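Local structure of uncharacterized protein (Bacteroides thetaiotaomicron VPI-5482, 3KNY) at residues H135-Y147 / S158-P172. The protein is a two-domain protein of unknown function from the BT_3535-like family, probably a lipoprotein. Residues are numbered along the deposited sequence; the frame is centred on the assembly and turned at random.
Sequences HSLGPYIKAAVTY and SSSVYTGSPYLGNDP
Lys142 and Tyr162 form a hydrogen-bonded pair between two antiparallel strands, each backbone N donating to the other's O at 2.8 Å. Ala144 with Ser160 is also bonded in both directions, as is Thr146 with Ser158, though the return from Ser158 N to Thr146 O is longer (3.3 Å). Toward Gly164 the pattern frays: Tyr140 N still reaches Gly164 O at 3.0 Å, but the return bond from Gly164 N to Tyr140 O is weak, and Thr163 OG1 also donates to that carbonyl at 2.9 Å.

These strands, 140-149 and 154-164, form a beta hairpin within a three-stranded antiparallel sheet. Strand 154-164 is outermost in this chain, while 140-149 also pairs with 124-134.

Two tyrosine rings dominate the face carrying Lys142. With CG between its backbone N and carbonyl carbon (chi1 59°), Tyr140 lays one ring face over Gly164, whose CA makes a CH-pi contact 4.0 Å from the centroid; Lys142 CE lies over the opposite face. Tyr162 adopts the same torsion and receives Lys142 CB over a ring face, with Ala144 CB at its edge. On the reverse face, Ile141 CG2 meets Val161 CG1 at 3.6 Å, and Val210 touches Ile141.

Beyond the strands, the type I turn His135-Gly138 and the following Pro139 meet the loop after Gly164: Leu137 O lies at the edge of the Tyr167 ring, and Pro139 CG packs 3.6 Å from Asn170 OD1.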
# COMPACT_ATOMS: atom_id res chain seq x y z
N HIS A 135 13.18 -3.80 -5.32
CA HIS A 135 14.58 -3.46 -5.49
C HIS A 135 14.76 -2.96 -6.92
O HIS A 135 14.04 -3.39 -7.84
CB HIS A 135 15.49 -4.66 -5.20
CG HIS A 135 16.93 -4.30 -5.08
ND1 HIS A 135 17.73 -4.05 -6.18
CD2 HIS A 135 17.73 -4.16 -4.00
CE1 HIS A 135 18.95 -3.75 -5.78
NE2 HIS A 135 18.98 -3.80 -4.45
N SER A 136 15.73 -2.06 -7.12
CA SER A 136 15.99 -1.52 -8.45
C SER A 136 16.28 -2.62 -9.42
O SER A 136 15.88 -2.54 -10.57
CB SER A 136 17.14 -0.53 -8.45
OG SER A 136 18.30 -1.11 -7.90
N LEU A 137 16.94 -3.67 -8.96
CA LEU A 137 17.24 -4.81 -9.84
C LEU A 137 16.02 -5.70 -10.06
O LEU A 137 16.13 -6.64 -10.79
CB LEU A 137 18.43 -5.63 -9.31
CG LEU A 137 19.79 -4.91 -9.32
CD1 LEU A 137 20.82 -5.66 -8.49
CD2 LEU A 137 20.27 -4.74 -10.74
N GLY A 138 14.88 -5.45 -9.42
CA GLY A 138 13.65 -6.22 -9.70
C GLY A 138 12.95 -6.98 -8.58
O GLY A 138 11.72 -6.99 -8.52
N PRO A 139 13.70 -7.68 -7.72
CA PRO A 139 13.09 -8.44 -6.66
C PRO A 139 12.22 -7.57 -5.75
O PRO A 139 12.54 -6.42 -5.49
CB PRO A 139 14.30 -8.99 -5.91
CG PRO A 139 15.27 -9.20 -6.97
CD PRO A 139 15.14 -7.98 -7.81
N TYR A 140 11.13 -8.15 -5.27
CA TYR A 140 10.13 -7.39 -4.53
C TYR A 140 9.63 -8.15 -3.30
O TYR A 140 9.76 -9.36 -3.22
CB TYR A 140 8.94 -7.07 -5.47
CG TYR A 140 8.27 -8.30 -6.05
CD1 TYR A 140 7.53 -9.17 -5.24
CD2 TYR A 140 8.38 -8.61 -7.41
CE1 TYR A 140 6.91 -10.32 -5.77
CE2 TYR A 140 7.77 -9.77 -7.94
CZ TYR A 140 7.04 -10.61 -7.11
OH TYR A 140 6.43 -11.72 -7.59
N ILE A 141 9.06 -7.42 -2.35
CA ILE A 141 8.34 -8.04 -1.23
C ILE A 141 6.90 -7.55 -1.31
O ILE A 141 6.65 -6.34 -1.28
CB ILE A 141 8.87 -7.62 0.14
CG1 ILE A 141 10.34 -8.02 0.32
CG2 ILE A 141 7.99 -8.21 1.23
CD1 ILE A 141 10.99 -7.34 1.55
N LYS A 142 5.97 -8.49 -1.43
CA LYS A 142 4.55 -8.17 -1.46
C LYS A 142 3.79 -8.77 -0.27
O LYS A 142 4.20 -9.80 0.27
CB LYS A 142 3.94 -8.71 -2.74
CG LYS A 142 4.41 -7.95 -3.95
CD LYS A 142 3.73 -8.40 -5.21
CE LYS A 142 4.30 -7.66 -6.42
NZ LYS A 142 3.30 -7.65 -7.52
N ALA A 143 2.68 -8.13 0.09
CA ALA A 143 1.77 -8.62 1.14
C ALA A 143 0.41 -8.90 0.49
O ALA A 143 -0.01 -8.16 -0.40
CB ALA A 143 1.63 -7.58 2.27
N ALA A 144 -0.23 -10.00 0.89
CA ALA A 144 -1.61 -10.34 0.47
C ALA A 144 -2.43 -10.64 1.74
O ALA A 144 -1.92 -11.16 2.69
CB ALA A 144 -1.61 -11.51 -0.45
N VAL A 145 -3.71 -10.34 1.73
CA VAL A 145 -4.55 -10.42 2.93
C VAL A 145 -5.92 -10.85 2.51
O VAL A 145 -6.45 -10.34 1.53
CB VAL A 145 -4.73 -9.02 3.57
CG1 VAL A 145 -5.65 -9.12 4.74
CG2 VAL A 145 -3.40 -8.47 4.02
N THR A 146 -6.50 -11.78 3.26
CA THR A 146 -7.88 -12.19 3.02
C THR A 146 -8.67 -11.77 4.21
O THR A 146 -8.23 -11.96 5.33
CB THR A 146 -7.99 -13.68 2.81
OG1 THR A 146 -7.36 -14.00 1.57
CG2 THR A 146 -9.44 -14.11 2.74
N TYR A 147 -9.85 -11.19 3.98
CA TYR A 147 -10.64 -10.65 5.07
C TYR A 147 -12.13 -10.66 4.78
O TYR A 147 -12.57 -10.87 3.65
CB TYR A 147 -10.20 -9.22 5.38
CG TYR A 147 -10.25 -8.25 4.20
CD1 TYR A 147 -9.23 -8.22 3.24
CD2 TYR A 147 -11.30 -7.35 4.06
CE1 TYR A 147 -9.28 -7.32 2.17
CE2 TYR A 147 -11.34 -6.44 2.99
CZ TYR A 147 -10.33 -6.44 2.05
OH TYR A 147 -10.38 -5.56 1.00
N SER A 158 -6.59 -14.38 6.78
CA SER A 158 -5.33 -14.89 6.29
C SER A 158 -4.44 -13.77 5.86
O SER A 158 -4.90 -12.71 5.44
CB SER A 158 -5.61 -15.78 5.11
OG SER A 158 -4.69 -15.49 4.11
N SER A 159 -3.14 -14.00 5.93
CA SER A 159 -2.18 -12.94 5.66
C SER A 159 -0.89 -13.54 5.16
O SER A 159 -0.46 -14.53 5.72
CB SER A 159 -1.93 -12.23 6.97
OG SER A 159 -0.78 -11.42 6.88
N SER A 160 -0.29 -12.97 4.11
CA SER A 160 0.94 -13.51 3.53
C SER A 160 1.89 -12.46 3.09
O SER A 160 1.48 -11.39 2.66
CB SER A 160 0.65 -14.35 2.30
OG SER A 160 -0.36 -15.28 2.58
N VAL A 161 3.18 -12.80 3.17
CA VAL A 161 4.24 -11.97 2.66
C VAL A 161 5.00 -12.85 1.75
O VAL A 161 5.30 -13.97 2.08
CB VAL A 161 5.15 -11.46 3.74
CG1 VAL A 161 6.31 -10.73 3.11
CG2 VAL A 161 4.37 -10.51 4.66
N TYR A 162 5.24 -12.39 0.54
CA TYR A 162 5.98 -13.20 -0.41
C TYR A 162 6.90 -12.36 -1.26
O TYR A 162 6.80 -11.12 -1.33
CB TYR A 162 5.05 -14.02 -1.28
CG TYR A 162 4.09 -13.20 -2.05
CD1 TYR A 162 2.93 -12.71 -1.47
CD2 TYR A 162 4.30 -12.93 -3.39
CE1 TYR A 162 2.02 -11.96 -2.20
CE2 TYR A 162 3.41 -12.18 -4.12
CZ TYR A 162 2.28 -11.70 -3.53
OH TYR A 162 1.40 -10.96 -4.28
N THR A 163 7.80 -13.07 -1.92
CA THR A 163 8.85 -12.45 -2.64
C THR A 163 8.91 -13.06 -4.02
O THR A 163 8.35 -14.10 -4.27
CB THR A 163 10.13 -12.61 -1.84
OG1 THR A 163 11.15 -11.82 -2.43
CG2 THR A 163 10.57 -14.06 -1.80
N GLY A 164 9.59 -12.39 -4.93
CA GLY A 164 9.72 -12.86 -6.31
C GLY A 164 10.44 -11.81 -7.13
O GLY A 164 10.95 -10.81 -6.60
N SER A 165 10.53 -12.06 -8.43
CA SER A 165 11.17 -11.13 -9.35
C SER A 165 10.62 -11.29 -10.76
O SER A 165 10.29 -12.39 -11.17
CB SER A 165 12.68 -11.37 -9.38
OG SER A 165 13.29 -10.62 -10.43
N PRO A 166 10.55 -10.20 -11.52
CA PRO A 166 10.23 -10.35 -12.92
C PRO A 166 11.33 -11.09 -13.69
O PRO A 166 11.04 -11.64 -14.73
CB PRO A 166 10.12 -8.91 -13.41
CG PRO A 166 11.00 -8.16 -12.52
CD PRO A 166 10.84 -8.79 -11.18
N TYR A 167 12.56 -11.11 -13.18
CA TYR A 167 13.66 -11.80 -13.85
C TYR A 167 13.99 -13.12 -13.16
O TYR A 167 14.14 -13.19 -11.94
CB TYR A 167 14.93 -10.92 -13.91
CG TYR A 167 14.62 -9.48 -14.24
CD1 TYR A 167 14.05 -9.14 -15.46
CD2 TYR A 167 14.85 -8.46 -13.33
CE1 TYR A 167 13.74 -7.84 -15.77
CE2 TYR A 167 14.54 -7.14 -13.63
CZ TYR A 167 13.99 -6.84 -14.85
OH TYR A 167 13.68 -5.54 -15.17
N LEU A 168 14.10 -14.16 -13.97
CA LEU A 168 14.60 -15.46 -13.54
C LEU A 168 16.07 -15.30 -13.13
O LEU A 168 16.79 -14.49 -13.73
CB LEU A 168 14.54 -16.47 -14.71
CG LEU A 168 13.23 -16.68 -15.48
CD1 LEU A 168 13.46 -17.65 -16.64
CD2 LEU A 168 12.10 -17.16 -14.54
N GLY A 169 16.51 -16.05 -12.14
CA GLY A 169 17.92 -16.00 -11.75
C GLY A 169 18.18 -15.28 -10.45
O GLY A 169 19.26 -15.39 -9.90
N ASN A 170 17.20 -14.54 -9.95
CA ASN A 170 17.35 -13.90 -8.66
C ASN A 170 17.20 -14.80 -7.44
O ASN A 170 17.85 -14.56 -6.43
CB ASN A 170 16.40 -12.71 -8.57
CG ASN A 170 16.80 -11.57 -9.51
OD1 ASN A 170 15.96 -10.88 -10.08
ND2 ASN A 170 18.11 -11.38 -9.67
N ASP A 171 16.35 -15.82 -7.50
CA ASP A 171 16.04 -16.64 -6.30
C ASP A 171 15.86 -15.83 -5.05
O ASP A 171 16.58 -16.03 -4.07
CB ASP A 171 17.14 -17.63 -5.98
CG ASP A 171 17.15 -18.77 -6.88
OD1 ASP A 171 16.39 -18.77 -7.89
OD2 ASP A 171 17.96 -19.67 -6.56
N PRO A 172 14.93 -14.90 -5.07
CA PRO A 172 14.80 -14.12 -3.86
C PRO A 172 14.20 -14.93 -2.71
O PRO A 172 13.45 -15.85 -2.91
CB PRO A 172 13.90 -12.96 -4.26
CG PRO A 172 13.19 -13.42 -5.48
CD PRO A 172 14.01 -14.46 -6.13